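PDB 5CGZ: 4-oxalmesaconate hydratase, which catalyses the zinc-dependent hydration of 4-carboxy-2-hydroxymuconate, the oxalomesaconate enol, to 4-carboxy-4-hydroxy-2-oxoadipate in the breakdown of gallate. Local coordinates for residues R97-Y102 with R134-A139. Residues are numbered along the deposited sequence; the frame is centred on the assembly and turned at random. Where two conformers were deposited one is given.
Sequences RLADVY and RIIAQA
The ring of Tyr-102 lies flat against the backbone of Arg-134. Arg-134 CA stands 3.7 Å from the Tyr-102 ring centroid and only 9° off the ring normal, which makes this a CH-pi contact over the face. Arg-134 N also lies over that face, while the side chain runs across the phenol end: Arg-134 CB is 3.4 Å from Tyr-102 CZ, and Arg-134 CG lies 3.8 Å from Tyr-102 CE1. With CG anti to the backbone N, the extended Arg-134 chain leads NE away from the ring, where it bonds to the carbonyl oxygen of Pro-152. The guanidinium plane is turned 79° from that of the Tyr-102 ring.

Beside the ring, Ala-137 CB packs 3.7 Å from Tyr-102 CB. It also lies 3.9 Å from Ala-99 O, so this methyl touches helix 97-102 at both side chain and backbone. Ala-99 CB in turn meets the CG2 branch of Ile-136 at 4.0 Å. The small pair Ala-99 and Ala-137 marks the closest backbone approach, CA to CA 5.2 Å, and no hydrogen bond joins the two segments.

Outside the two segments, Ala-133 and Pro-107 also pack on Tyr-102, and its OH makes a weak hydrogen bond to Ala-130 O. An alanine at Tyr-102 would keep the CB contact with Ala-137 but would probably open a gap over Arg-134 CA and CB and remove the weak phenol bond to Ala-130.

The axes of segments 97-102 and 134-138 approach to 8.2 Å and cross at -64°. Helix 92-105 is packed between helix 122-138, which it meets through Tyr-102 on Arg-134 and Ala-137, and the Rossmann-like sheet, where Val-101 and Tyr-102 touch Leu-5 of strand 3-8.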
loop_
_atom_site.group_PDB
_atom_site.type_symbol
_atom_site.label_atom_id
_atom_site.label_comp_id
_atom_site.label_asym_id
_atom_site.label_seq_id
_atom_site.Cartn_x
_atom_site.Cartn_y
_atom_site.Cartn_z
ATOM N N ARG A 97 12.695 -12.022 -29.200
ATOM C CA ARG A 97 13.854 -11.208 -29.582
ATOM C C ARG A 97 14.657 -10.841 -28.334
ATOM O O ARG A 97 15.874 -10.998 -28.282
ATOM C CB ARG A 97 13.421 -9.921 -30.312
ATOM C CG ARG A 97 13.289 -10.009 -31.843
ATOM C CD ARG A 97 14.061 -8.865 -32.559
ATOM N NE ARG A 97 13.260 -7.664 -32.800
ATOM C CZ ARG A 97 13.733 -6.515 -33.298
ATOM N NH1 ARG A 97 12.906 -5.499 -33.476
ATOM N NH2 ARG A 97 15.021 -6.370 -33.615
ATOM N N LEU A 98 13.954 -10.336 -27.321
ATOM C CA LEU A 98 14.614 -9.911 -26.092
ATOM C C LEU A 98 15.149 -11.107 -25.297
ATOM O O LEU A 98 16.237 -11.038 -24.725
ATOM C CB LEU A 98 13.655 -9.074 -25.229
ATOM C CG LEU A 98 14.295 -8.320 -24.059
ATOM C CD1 LEU A 98 15.522 -7.525 -24.530
ATOM C CD2 LEU A 98 13.274 -7.379 -23.407
ATOM N N ALA A 99 14.396 -12.205 -25.256
ATOM C CA ALA A 99 14.885 -13.414 -24.593
ATOM C C ALA A 99 16.186 -13.898 -25.232
ATOM O O ALA A 99 17.077 -14.397 -24.538
ATOM C CB ALA A 99 13.836 -14.521 -24.626
ATOM N N ASP A 100 16.298 -13.751 -26.551
ATOM C CA ASP A 100 17.530 -14.132 -27.241
ATOM C C ASP A 100 18.696 -13.220 -26.845
ATOM O O ASP A 100 19.832 -13.678 -26.739
ATOM C CB ASP A 100 17.330 -14.110 -28.761
ATOM C CG ASP A 100 16.355 -15.188 -29.242
ATOM O OD1 ASP A 100 16.087 -16.155 -28.487
ATOM O OD2 ASP A 100 15.860 -15.067 -30.382
ATOM N N VAL A 101 18.427 -11.935 -26.628
ATOM C CA VAL A 101 19.472 -11.046 -26.125
ATOM C C VAL A 101 19.963 -11.550 -24.770
ATOM O O VAL A 101 21.171 -11.606 -24.524
ATOM C CB VAL A 101 18.985 -9.589 -26.012
ATOM C CG1 VAL A 101 20.044 -8.711 -25.336
ATOM C CG2 VAL A 101 18.645 -9.049 -27.403
ATOM N N TYR A 102 19.029 -11.927 -23.895
ATOM C CA TYR A 102 19.384 -12.481 -22.587
ATOM C C TYR A 102 20.265 -13.716 -22.726
ATOM O O TYR A 102 21.271 -13.855 -22.027
ATOM C CB TYR A 102 18.134 -12.860 -21.788
ATOM C CG TYR A 102 17.542 -11.773 -20.903
ATOM C CD1 TYR A 102 17.982 -11.598 -19.593
ATOM C CD2 TYR A 102 16.501 -10.964 -21.359
ATOM C CE1 TYR A 102 17.419 -10.618 -18.763
ATOM C CE2 TYR A 102 15.925 -9.983 -20.535
ATOM C CZ TYR A 102 16.393 -9.819 -19.242
ATOM O OH TYR A 102 15.834 -8.857 -18.430
ATOM N N ARG A 134 13.334 -12.200 -19.468
ATOM C CA ARG A 134 14.260 -12.817 -18.527
ATOM C C ARG A 134 13.777 -14.201 -18.088
ATOM O O ARG A 134 14.555 -15.164 -18.034
ATOM C CB ARG A 134 14.437 -11.902 -17.310
ATOM C CG ARG A 134 15.328 -12.423 -16.194
ATOM C CD ARG A 134 15.406 -11.327 -15.123
ATOM N NE ARG A 134 15.965 -11.772 -13.848
ATOM C CZ ARG A 134 15.309 -12.496 -12.940
ATOM N NH1 ARG A 134 14.058 -12.896 -13.161
ATOM N NH2 ARG A 134 15.917 -12.827 -11.810
ATOM N N ILE A 135 12.490 -14.299 -17.763
ATOM C CA ILE A 135 11.922 -15.566 -17.321
ATOM C C ILE A 135 11.869 -16.586 -18.474
ATOM O O ILE A 135 12.176 -17.763 -18.272
ATOM C CB ILE A 135 10.515 -15.364 -16.720
ATOM C CG1 ILE A 135 10.608 -14.531 -15.427
ATOM C CG2 ILE A 135 9.841 -16.712 -16.461
ATOM C CD1 ILE A 135 9.279 -13.976 -14.941
ATOM N N ILE A 136 11.482 -16.146 -19.671
ATOM C CA ILE A 136 11.504 -17.034 -20.838
ATOM C C ILE A 136 12.907 -17.621 -21.014
ATOM O O ILE A 136 13.065 -18.823 -21.247
ATOM C CB ILE A 136 11.096 -16.312 -22.144
ATOM C CG1 ILE A 136 9.692 -15.704 -22.020
ATOM C CG2 ILE A 136 11.190 -17.276 -23.355
ATOM C CD1 ILE A 136 8.631 -16.692 -21.594
ATOM N N ALA A 137 13.919 -16.767 -20.863
ATOM C CA ALA A 137 15.313 -17.179 -21.042
ATOM C C ALA A 137 15.788 -18.150 -19.951
ATOM O O ALA A 137 16.810 -18.832 -20.111
ATOM C CB ALA A 137 16.215 -15.954 -21.088
ATOM N N GLN A 138 15.046 -18.215 -18.848
ATOM C CA GLN A 138 15.317 -19.200 -17.802
ATOM C C GLN A 138 14.798 -20.604 -18.143
ATOM O O GLN A 138 15.210 -21.588 -17.531
ATOM C CB GLN A 138 14.681 -18.760 -16.479
ATOM C CG GLN A 138 15.269 -17.507 -15.836
ATOM C CD GLN A 138 14.483 -17.107 -14.590
ATOM O OE1 GLN A 138 13.274 -17.347 -14.516
ATOM N NE2 GLN A 138 15.162 -16.502 -13.607
ATOM N N ALA A 139 13.870 -20.694 -19.092
ATOM C CA ALA A 139 13.130 -21.943 -19.308
ATOM C C ALA A 139 13.914 -22.947 -20.151
ATOM O O ALA A 139 14.305 -22.653 -21.279
ATOM C CB ALA A 139 11.788 -21.653 -19.963
#